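Local coordinates for glycerol-3-phosphate dehydrogenase [NAD(P)+] (Coxiella burnetii, PDB 3K96), which probably catalyses the NAD(P)H-dependent reduction of dihydroxyacetone phosphate to sn-glycerol 3-phosphate, the precursor of phospholipids, at residues R192-Q196 / R197-Y201; I323-P326 / L327-Q330; D63-D66 / E67-A70; P121-D124 / A125-I129. All coordinates share one frame; numbering follows the deposited sequence.

Contact 1 of 4, residues R192-Q196 / R197-Y201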
loop_
_atom_site.group_PDB
_atom_site.type_symbol
_atom_site.label_atom_id
_atom_site.label_comp_id
_atom_site.label_asym_id
_atom_site.label_seq_id
_atom_site.Cartn_x
_atom_site.Cartn_y
_atom_site.Cartn_z
ATOM N N ARG A 192 25.146 1.539 -14.645
ATOM C CA ARG A 192 25.439 2.881 -14.128
ATOM C C ARG A 192 24.767 3.233 -12.795
ATOM O O ARG A 192 25.362 3.894 -11.949
ATOM C CB ARG A 192 24.952 3.953 -15.106
ATOM C CG ARG A 192 25.856 4.277 -16.288
ATOM C CD ARG A 192 25.295 5.507 -16.985
ATOM N NE ARG A 192 26.073 5.938 -18.145
ATOM C CZ ARG A 192 27.095 6.783 -18.106
ATOM N NH1 ARG A 192 27.515 7.286 -16.965
ATOM N NH2 ARG A 192 27.706 7.125 -19.226
ATOM N N LEU A 193 23.510 2.816 -12.646
ATOM C CA LEU A 193 22.665 3.215 -11.511
ATOM C C LEU A 193 22.619 2.285 -10.314
ATOM O O LEU A 193 22.582 2.727 -9.170
ATOM C CB LEU A 193 21.224 3.364 -12.018
ATOM C CG LEU A 193 20.909 4.586 -12.871
ATOM C CD1 LEU A 193 19.685 4.355 -13.749
ATOM C CD2 LEU A 193 20.748 5.844 -11.986
ATOM N N HIS A 194 22.575 0.996 -10.595
ATOM C CA HIS A 194 22.453 0.014 -9.559
ATOM C C HIS A 194 23.597 0.044 -8.573
ATOM O O HIS A 194 24.770 0.150 -8.955
ATOM C CB HIS A 194 22.329 -1.379 -10.143
ATOM C CG HIS A 194 22.095 -2.416 -9.104
ATOM N ND1 HIS A 194 20.892 -2.539 -8.445
ATOM C CD2 HIS A 194 22.915 -3.355 -8.582
ATOM C CE1 HIS A 194 20.975 -3.530 -7.575
ATOM N NE2 HIS A 194 22.195 -4.038 -7.635
ATOM N N GLY A 195 23.250 -0.041 -7.302
ATOM C CA GLY A 195 24.241 -0.024 -6.265
ATOM C C GLY A 195 23.644 -0.298 -4.920
ATOM O O GLY A 195 22.428 -0.411 -4.771
ATOM N N GLN A 196 24.521 -0.455 -3.948
ATOM C CA GLN A 196 24.165 -0.730 -2.559
ATOM C C GLN A 196 22.803 -0.201 -2.019
ATOM O O GLN A 196 21.931 -1.010 -1.724
ATOM C CB GLN A 196 25.342 -0.314 -1.654
ATOM C CG GLN A 196 26.102 0.956 -2.104
ATOM C CD GLN A 196 26.838 0.803 -3.450
ATOM O OE1 GLN A 196 27.074 -0.307 -3.932
ATOM N NE2 GLN A 196 27.198 1.929 -4.052
ATOM N N ARG A 197 22.632 1.119 -1.886
ATOM C CA ARG A 197 21.393 1.702 -1.358
ATOM C C ARG A 197 20.376 2.121 -2.400
ATOM O O ARG A 197 19.227 2.399 -2.051
ATOM C CB ARG A 197 21.731 2.930 -0.523
ATOM C CG ARG A 197 22.774 2.676 0.522
ATOM C CD ARG A 197 22.250 2.062 1.783
ATOM N NE ARG A 197 21.751 3.086 2.694
ATOM C CZ ARG A 197 21.512 2.887 3.985
ATOM N NH1 ARG A 197 21.736 1.702 4.535
ATOM N NH2 ARG A 197 21.064 3.881 4.732
ATOM N N PHE A 198 20.800 2.230 -3.658
ATOM C CA PHE A 198 19.893 2.588 -4.757
ATOM C C PHE A 198 19.899 1.413 -5.699
ATOM O O PHE A 198 20.849 1.219 -6.476
ATOM C CB PHE A 198 20.339 3.861 -5.478
ATOM C CG PHE A 198 19.341 4.360 -6.479
ATOM C CD1 PHE A 198 18.287 5.162 -6.080
ATOM C CD2 PHE A 198 19.427 3.993 -7.806
ATOM C CE1 PHE A 198 17.353 5.627 -7.001
ATOM C CE2 PHE A 198 18.506 4.454 -8.732
ATOM C CZ PHE A 198 17.460 5.273 -8.322
ATOM N N ARG A 199 18.837 0.624 -5.624
ATOM C CA ARG A 199 18.756 -0.607 -6.372
ATOM C C ARG A 199 17.755 -0.534 -7.518
ATOM O O ARG A 199 16.641 -0.035 -7.357
ATOM C CB ARG A 199 18.448 -1.740 -5.409
ATOM C CG ARG A 199 19.396 -1.729 -4.213
ATOM C CD ARG A 199 19.214 -2.914 -3.284
ATOM N NE ARG A 199 19.826 -4.123 -3.827
ATOM C CZ ARG A 199 21.137 -4.386 -3.772
ATOM N NH1 ARG A 199 21.617 -5.512 -4.291
ATOM N NH2 ARG A 199 21.978 -3.525 -3.211
ATOM N N VAL A 200 18.180 -1.045 -8.673
ATOM C CA VAL A 200 17.406 -0.966 -9.905
ATOM C C VAL A 200 17.176 -2.351 -10.427
ATOM O O VAL A 200 18.122 -3.084 -10.685
ATOM C CB VAL A 200 18.176 -0.129 -10.961
ATOM C CG1 VAL A 200 17.390 -0.020 -12.237
ATOM C CG2 VAL A 200 18.487 1.240 -10.401
ATOM N N TYR A 201 15.912 -2.710 -10.572
ATOM C CA TYR A 201 15.552 -4.036 -11.013
ATOM C C TYR A 201 14.939 -4.042 -12.417
ATOM O O TYR A 201 14.054 -3.261 -12.715
ATOM C CB TYR A 201 14.604 -4.661 -9.994
ATOM C CG TYR A 201 15.238 -4.756 -8.614
ATOM C CD1 TYR A 201 16.155 -5.767 -8.316
ATOM C CD2 TYR A 201 14.934 -3.843 -7.618
ATOM C CE1 TYR A 201 16.742 -5.862 -7.066
ATOM C CE2 TYR A 201 15.514 -3.935 -6.350
ATOM C CZ TYR A 201 16.427 -4.938 -6.083
ATOM O OH TYR A 201 17.014 -5.044 -4.831
#
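Phe198 O takes a hydrogen bond from Gly195 N (2.8 Å), joining the loop that leaves helix 183-193 to the first residue of strand 198-203. The ring of Phe198 lies beside Leu193 and points the same way, CE2 being 4.2 Å from Leu193 CD2. It also touches Trp40 and Leu44 of helix 39-49, and Trp40 is a predicted NADPH-binding residue. Arg199 comes next, bent at chi3 (78°), a fold that brings NH2 back to the carbonyl of the turn, 2.9 Å from Gln196 O. The same guanidinium gives its NE to Tyr201 OH (3.1 Å), and both oxygens lie close to its plane. One face is met by the His194 ring, whose CE1 stands 3.9 Å from Arg199 CZ with the two planes 74° apart. At Val200 the backbone N points straight at His194 ND1, lying in the ring plane (3.1 Å, 172°). Val200 CG2 meets Leu193 CB at 3.8 Å. The loop links helix 183-193 to strand 198-203 in the beta-alpha-beta unit that starts with strand 174-180. Because ND1 acts as an acceptor, the neutral tautomer protonated at NE2 is the likely state of His194, and a positive charge on Arg199 nearby would further discourage protonation of the ring.

Contact 2 of 4, residues I323-P326 / L327-Q330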
loop_
_atom_site.group_PDB
_atom_site.type_symbol
_atom_site.label_atom_id
_atom_site.label_comp_id
_atom_site.label_asym_id
_atom_site.label_seq_id
_atom_site.Cartn_x
_atom_site.Cartn_y
_atom_site.Cartn_z
ATOM N N ILE A 323 -12.626 3.168 -21.186
ATOM C CA ILE A 323 -12.063 2.480 -20.048
ATOM C C ILE A 323 -12.664 3.048 -18.788
ATOM O O ILE A 323 -12.620 4.245 -18.562
ATOM C CB ILE A 323 -10.546 2.662 -19.973
ATOM C CG1 ILE A 323 -9.894 2.222 -21.285
ATOM C CG2 ILE A 323 -9.986 1.871 -18.821
ATOM C CD1 ILE A 323 -8.391 2.404 -21.292
ATOM N N GLU A 324 -13.220 2.176 -17.966
ATOM C CA GLU A 324 -13.818 2.600 -16.728
ATOM C C GLU A 324 -12.763 2.837 -15.649
ATOM O O GLU A 324 -12.045 1.917 -15.263
ATOM C CB GLU A 324 -14.793 1.558 -16.206
ATOM C CG GLU A 324 -15.511 2.091 -14.955
ATOM C CD GLU A 324 -16.357 1.057 -14.237
ATOM O OE1 GLU A 324 -16.304 -0.135 -14.616
ATOM O OE2 GLU A 324 -17.066 1.450 -13.281
ATOM N N MET A 325 -12.696 4.068 -15.153
ATOM C CA MET A 325 -11.746 4.439 -14.115
ATOM C C MET A 325 -12.478 5.398 -13.203
ATOM O O MET A 325 -12.385 6.608 -13.380
ATOM C CB MET A 325 -10.513 5.121 -14.742
ATOM C CG MET A 325 -9.863 4.298 -15.832
ATOM S SD MET A 325 -8.275 4.998 -16.329
ATOM C CE MET A 325 -7.357 4.756 -14.794
ATOM N N PRO A 326 -13.227 4.848 -12.228
ATOM C CA PRO A 326 -14.078 5.633 -11.324
ATOM C C PRO A 326 -13.377 6.675 -10.482
ATOM O O PRO A 326 -13.905 7.781 -10.358
ATOM C CB PRO A 326 -14.760 4.578 -10.420
ATOM C CG PRO A 326 -14.403 3.228 -10.987
ATOM C CD PRO A 326 -13.362 3.390 -12.048
ATOM N N LEU A 327 -12.237 6.349 -9.873
ATOM C CA LEU A 327 -11.539 7.355 -9.075
ATOM C C LEU A 327 -11.068 8.516 -9.943
ATOM O O LEU A 327 -11.257 9.680 -9.580
ATOM C CB LEU A 327 -10.379 6.800 -8.238
ATOM C CG LEU A 327 -10.798 6.102 -6.933
ATOM C CD1 LEU A 327 -11.623 4.851 -7.203
ATOM C CD2 LEU A 327 -9.583 5.777 -6.060
ATOM N N THR A 328 -10.474 8.197 -11.086
ATOM C CA THR A 328 -9.960 9.225 -12.000
ATOM C C THR A 328 -11.084 10.124 -12.483
ATOM O O THR A 328 -10.922 11.326 -12.565
ATOM C CB THR A 328 -9.287 8.576 -13.213
ATOM O OG1 THR A 328 -8.197 7.762 -12.752
ATOM C CG2 THR A 328 -8.813 9.638 -14.194
ATOM N N PHE A 329 -12.234 9.530 -12.780
ATOM C CA PHE A 329 -13.363 10.313 -13.241
ATOM C C PHE A 329 -13.912 11.228 -12.160
ATOM O O PHE A 329 -14.279 12.361 -12.459
ATOM C CB PHE A 329 -14.452 9.420 -13.823
ATOM C CG PHE A 329 -14.153 8.961 -15.209
ATOM C CD1 PHE A 329 -15.087 9.117 -16.224
ATOM C CD2 PHE A 329 -12.895 8.433 -15.529
ATOM C CE1 PHE A 329 -14.789 8.706 -17.530
ATOM C CE2 PHE A 329 -12.601 8.028 -16.809
ATOM C CZ PHE A 329 -13.549 8.162 -17.818
ATOM N N GLN A 330 -13.974 10.752 -10.917
ATOM C CA GLN A 330 -14.458 11.595 -9.816
ATOM C C GLN A 330 -13.500 12.749 -9.583
ATOM O O GLN A 330 -13.928 13.882 -9.397
ATOM C CB GLN A 330 -14.627 10.803 -8.526
ATOM C CG GLN A 330 -15.834 9.899 -8.490
ATOM C CD GLN A 330 -17.145 10.660 -8.368
ATOM O OE1 GLN A 330 -17.432 11.567 -9.148
ATOM N NE2 GLN A 330 -17.955 10.275 -7.385
#
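Met325, at the N-cap of helix 326-336, runs alongside Thr328, both side chains pointing the same way. Its CB touches two residues of the first turn: Thr328 CB lies 4.0 Å from Met325 CB, and on another flank Phe329 CE2 approaches that same Met325 CB to 4.1 Å. From CG the chain stays extended to the sulfur, which passes 4.5 Å from Thr328 OG1. A bend at chi3 (66°) then turns the methyl toward Thr328, and Met325 CE ends 3.7 Å from Thr328 OG1. That hydroxyl has its polar partner elsewhere, in Glu246 of helix 233-253, so the methyl simply packs against an oxygen already engaged. Proline follows the cap, a residue without an amide hydrogen at a place where helical amides lack an acceptor within the helix. A regular helical rung follows, Gln330 N to Pro326 O, 3.0 Å and 157°. The amide of Leu327 is met by the carboxylate of Glu246, which thus holds two groups of the opening turn. Around this start, Met325 rests on Val314 and Ala318 of helix 307-320, Pro326 covers Arg242 and Glu246 of helix 233-253, and Leu327 reaches Leu348 of helix 341-349.

Contact 3 of 4, residues D63-D66 / E67-A70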
loop_
_atom_site.group_PDB
_atom_site.type_symbol
_atom_site.label_atom_id
_atom_site.label_comp_id
_atom_site.label_asym_id
_atom_site.label_seq_id
_atom_site.Cartn_x
_atom_site.Cartn_y
_atom_site.Cartn_z
ATOM N N ASP A 63 17.835 31.220 -15.208
ATOM C CA ASP A 63 18.328 31.827 -13.991
ATOM C C ASP A 63 18.720 30.712 -13.009
ATOM O O ASP A 63 19.547 30.906 -12.125
ATOM C CB ASP A 63 17.241 32.726 -13.399
ATOM C CG ASP A 63 15.855 32.065 -13.410
ATOM O OD1 ASP A 63 15.635 31.124 -14.212
ATOM O OD2 ASP A 63 14.978 32.502 -12.625
ATOM N N HIS A 64 18.126 29.538 -13.199
ATOM C CA HIS A 64 18.376 28.364 -12.352
ATOM C C HIS A 64 19.785 27.799 -12.565
ATOM O O HIS A 64 20.480 27.505 -11.599
ATOM C CB HIS A 64 17.273 27.320 -12.609
ATOM C CG HIS A 64 17.328 26.127 -11.709
ATOM N ND1 HIS A 64 16.922 24.873 -12.115
ATOM C CD2 HIS A 64 17.778 25.984 -10.443
ATOM C CE1 HIS A 64 17.098 24.016 -11.127
ATOM N NE2 HIS A 64 17.614 24.664 -10.100
ATOM N N VAL A 65 20.221 27.686 -13.822
ATOM C CA VAL A 65 21.571 27.185 -14.107
ATOM C C VAL A 65 22.642 28.123 -13.526
ATOM O O VAL A 65 23.661 27.663 -12.999
ATOM C CB VAL A 65 21.805 26.966 -15.608
ATOM C CG1 VAL A 65 23.269 26.580 -15.867
ATOM C CG2 VAL A 65 20.833 25.892 -16.131
ATOM N N ASP A 66 22.403 29.426 -13.608
ATOM C CA ASP A 66 23.324 30.415 -13.015
ATOM C C ASP A 66 23.485 30.159 -11.505
ATOM O O ASP A 66 24.607 30.152 -10.966
ATOM C CB ASP A 66 22.802 31.832 -13.274
ATOM C CG ASP A 66 22.928 32.234 -14.725
ATOM O OD1 ASP A 66 23.913 31.794 -15.370
ATOM O OD2 ASP A 66 22.070 32.997 -15.223
ATOM N N GLU A 67 22.355 29.923 -10.839
ATOM C CA GLU A 67 22.344 29.619 -9.415
ATOM C C GLU A 67 23.181 28.383 -9.110
ATOM O O GLU A 67 24.018 28.414 -8.218
ATOM C CB GLU A 67 20.911 29.404 -8.931
ATOM C CG GLU A 67 20.065 30.654 -8.988
ATOM C CD GLU A 67 18.594 30.379 -8.729
ATOM O OE1 GLU A 67 18.259 29.274 -8.234
ATOM O OE2 GLU A 67 17.772 31.272 -9.029
ATOM N N MET A 68 22.960 27.301 -9.855
ATOM C CA MET A 68 23.727 26.070 -9.646
ATOM C C MET A 68 25.223 26.215 -9.974
ATOM O O MET A 68 26.073 25.673 -9.272
ATOM C CB MET A 68 23.104 24.915 -10.449
ATOM C CG MET A 68 21.733 24.513 -9.914
ATOM S SD MET A 68 20.965 23.087 -10.709
ATOM C CE MET A 68 20.383 23.824 -12.245
ATOM N N GLN A 69 25.543 26.922 -11.050
ATOM C CA GLN A 69 26.952 27.116 -11.428
ATOM C C GLN A 69 27.673 27.909 -10.347
ATOM O O GLN A 69 28.753 27.528 -9.915
ATOM C CB GLN A 69 27.069 27.790 -12.800
ATOM C CG GLN A 69 26.621 26.882 -13.949
ATOM C CD GLN A 69 26.810 27.505 -15.326
ATOM O OE1 GLN A 69 26.996 28.708 -15.447
ATOM N NE2 GLN A 69 26.763 26.676 -16.371
ATOM N N ALA A 70 27.034 28.969 -9.859
ATOM C CA ALA A 70 27.615 29.793 -8.812
ATOM C C ALA A 70 27.726 29.052 -7.483
ATOM O O ALA A 70 28.762 29.093 -6.840
ATOM C CB ALA A 70 26.793 31.062 -8.616
HETATM O O HOH W 1 26.496 31.193 -14.643
#
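His64 and Met68, one helical turn apart, meet as ring face and methyl. The Met68 CE group sits over the centre of the imidazole, 3.5 Å from the ring centroid and 11° off its normal, a CH-pi contact. The sulfur lies more obliquely, with Met68 SD 3.8 Å from His64 NE2. What allows this is the bend at Met68 chi3 (-77°), which folds the methyl back over the ring after an extended start. Glu67 approaches the same ring from its edge: OE1 is 4.0 Å from His64 CD2, and carboxylate and imidazole planes are turned 72° apart. Hydrogen bonds to Asn74 and Ser59 fix the rotation of the imidazole, while Tyr77 joins it edge-to-face. Glu67, and Asp63 in the conformer given, form salt bridges to Arg76, whose positive charge would probably ease the repulsion between the two carboxylates. Farther round the helix, Val65 and Gln69 cross at a slant, with Gln69 NE2 3.5 Å from Val65 CG1. The oxygen end of that amide meets a water, which donates to both Gln69 OE1 (2.7 Å) and Asp66 OD1 (2.7 Å), spanning i to i+3. Beneath these side chains the helical rungs are regular, as in Met68 N to His64 O (3.0 Å). The helix is the crossover of the beta-alpha-beta unit between strands 55-58 and 87-90. Val65 and Met68 pack on Ala89 of the latter strand, and Gln69 NE2 bonds to the carbonyl of Ala89.

Contact 4 of 4, residues P121-D124 / A125-I129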
loop_
_atom_site.group_PDB
_atom_site.type_symbol
_atom_site.label_atom_id
_atom_site.label_comp_id
_atom_site.label_asym_id
_atom_site.label_seq_id
_atom_site.Cartn_x
_atom_site.Cartn_y
_atom_site.Cartn_z
ATOM N N PRO A 121 16.623 18.374 -33.512
ATOM C CA PRO A 121 17.837 18.638 -34.281
ATOM C C PRO A 121 19.093 18.151 -33.613
ATOM O O PRO A 121 20.161 18.327 -34.163
ATOM C CB PRO A 121 17.897 20.166 -34.346
ATOM C CG PRO A 121 16.583 20.651 -33.843
ATOM C CD PRO A 121 16.026 19.597 -32.978
ATOM N N LEU A 122 18.975 17.526 -32.440
ATOM C CA LEU A 122 20.139 17.118 -31.688
ATOM C C LEU A 122 20.343 15.611 -31.610
ATOM O O LEU A 122 21.336 15.151 -31.057
ATOM C CB LEU A 122 20.052 17.709 -30.268
ATOM C CG LEU A 122 19.817 19.225 -30.207
ATOM C CD1 LEU A 122 19.615 19.658 -28.759
ATOM C CD2 LEU A 122 20.951 20.034 -30.852
ATOM N N ILE A 123 19.433 14.837 -32.165
ATOM C CA ILE A 123 19.566 13.386 -32.101
ATOM C C ILE A 123 20.622 12.858 -33.075
ATOM O O ILE A 123 20.766 13.390 -34.175
ATOM C CB ILE A 123 18.217 12.688 -32.406
ATOM C CG1 ILE A 123 17.149 13.132 -31.389
ATOM C CG2 ILE A 123 18.355 11.186 -32.365
ATOM C CD1 ILE A 123 17.617 13.087 -29.947
ATOM N N ASP A 124 21.374 11.831 -32.674
ATOM C CA ASP A 124 22.328 11.230 -33.610
ATOM C C ASP A 124 22.065 9.734 -33.750
ATOM O O ASP A 124 21.144 9.171 -33.123
ATOM C CB ASP A 124 23.802 11.560 -33.286
ATOM C CG ASP A 124 24.403 10.669 -32.217
ATOM O OD1 ASP A 124 23.690 9.847 -31.591
ATOM O OD2 ASP A 124 25.625 10.788 -32.018
ATOM N N ALA A 125 22.876 9.108 -34.587
ATOM C CA ALA A 125 22.731 7.713 -34.937
ATOM C C ALA A 125 22.701 6.738 -33.776
ATOM O O ALA A 125 22.039 5.723 -33.875
ATOM C CB ALA A 125 23.833 7.317 -35.962
ATOM N N LYS A 126 23.396 7.022 -32.680
ATOM C CA LYS A 126 23.386 6.091 -31.555
ATOM C C LYS A 126 22.749 6.645 -30.262
ATOM O O LYS A 126 22.949 6.117 -29.176
ATOM C CB LYS A 126 24.779 5.582 -31.273
ATOM C CG LYS A 126 25.792 6.619 -30.857
ATOM C CD LYS A 126 27.082 5.871 -30.595
ATOM C CE LYS A 126 28.183 6.749 -30.124
ATOM N NZ LYS A 126 29.406 5.913 -29.949
ATOM N N THR A 127 21.977 7.699 -30.397
ATOM C CA THR A 127 21.315 8.287 -29.257
ATOM C C THR A 127 20.346 7.294 -28.608
ATOM O O THR A 127 19.618 6.576 -29.300
ATOM C CB THR A 127 20.550 9.542 -29.664
ATOM O OG1 THR A 127 21.492 10.546 -30.020
ATOM C CG2 THR A 127 19.645 10.062 -28.501
ATOM N N ARG A 128 20.391 7.241 -27.275
ATOM C CA ARG A 128 19.498 6.408 -26.472
ATOM C C ARG A 128 18.840 7.323 -25.463
ATOM O O ARG A 128 19.501 8.163 -24.857
ATOM C CB ARG A 128 20.265 5.286 -25.789
ATOM C CG ARG A 128 21.041 4.438 -26.783
ATOM C CD ARG A 128 21.597 3.211 -26.133
ATOM N NE ARG A 128 22.654 3.479 -25.169
ATOM C CZ ARG A 128 23.319 2.522 -24.535
ATOM N NH1 ARG A 128 23.025 1.250 -24.758
ATOM N NH2 ARG A 128 24.270 2.830 -23.682
ATOM N N ILE A 129 17.542 7.127 -25.271
ATOM C CA ILE A 129 16.741 7.998 -24.433
ATOM C C ILE A 129 16.010 7.271 -23.314
ATOM O O ILE A 129 15.216 6.377 -23.549
ATOM C CB ILE A 129 15.715 8.769 -25.308
ATOM C CG1 ILE A 129 16.452 9.706 -26.275
ATOM C CG2 ILE A 129 14.740 9.631 -24.449
ATOM C CD1 ILE A 129 15.554 10.298 -27.310
#
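Asp124 OD1 accepts two hydrogen bonds, one from Thr127 OG1 at 2.8 Å and the other from Lys126 N at 3.0 Å. The two donors come to it from opposite faces of the carboxylate plane, each well above that plane. The side chain can curl over its own turn because CG stands between the backbone N and the carbonyl carbon (chi1 82°), bringing OD1 back over the following residues. The bond to the amide of the residue two places on makes this an Asx turn, superposed on a type I beta turn from Asp124 to Thr127. That turn is closed by Thr127 N, 3.2 Å from Asp124 O, the donor lying above the carbonyl plane. Together they turn the chain from the loop after helix 109-119 into strand 128-131 of the Rossmann-type sheet, away from the predicted cofactor and substrate sites. On the inner side Ile123 crosses Thr127 at about a right angle: Ile123 CG2 is 3.8 Å from Thr127 CB, and Ile123 CD1 is 3.9 Å from Thr127 CG2. The same Ile123 CD1 looks on to Ile129 CD1, 4.4 Å away. Both isoleucines lie against Leu151 of helix 143-151, whereas Arg128 makes salt bridges with Asp102 and Asp188.

In the fold
Along the chain the four local contacts come in the order 3, 4, 1, 2, each closing before the next opens. Contacts 1 and 4 reach the same mixed sheet, at strands 198-203 and 128-131, with nearest atoms about 7 Å apart. Contact 3 lies on helix 62-71, the crossover to strand 87-90, outermost within this chain, and its centre is about 27 Å from that of contact 4 and about 29 Å from that of contact 1. Contact 2 belongs to the helical C-terminal part, about 35 Å centre to centre from contact 1 and about 42 Å from contact 3. Three contacts thus shape turns and helices of the nucleotide-binding, Rossmann-type part, while contact 2 starts a helix in the part containing the predicted catalytic Lys216.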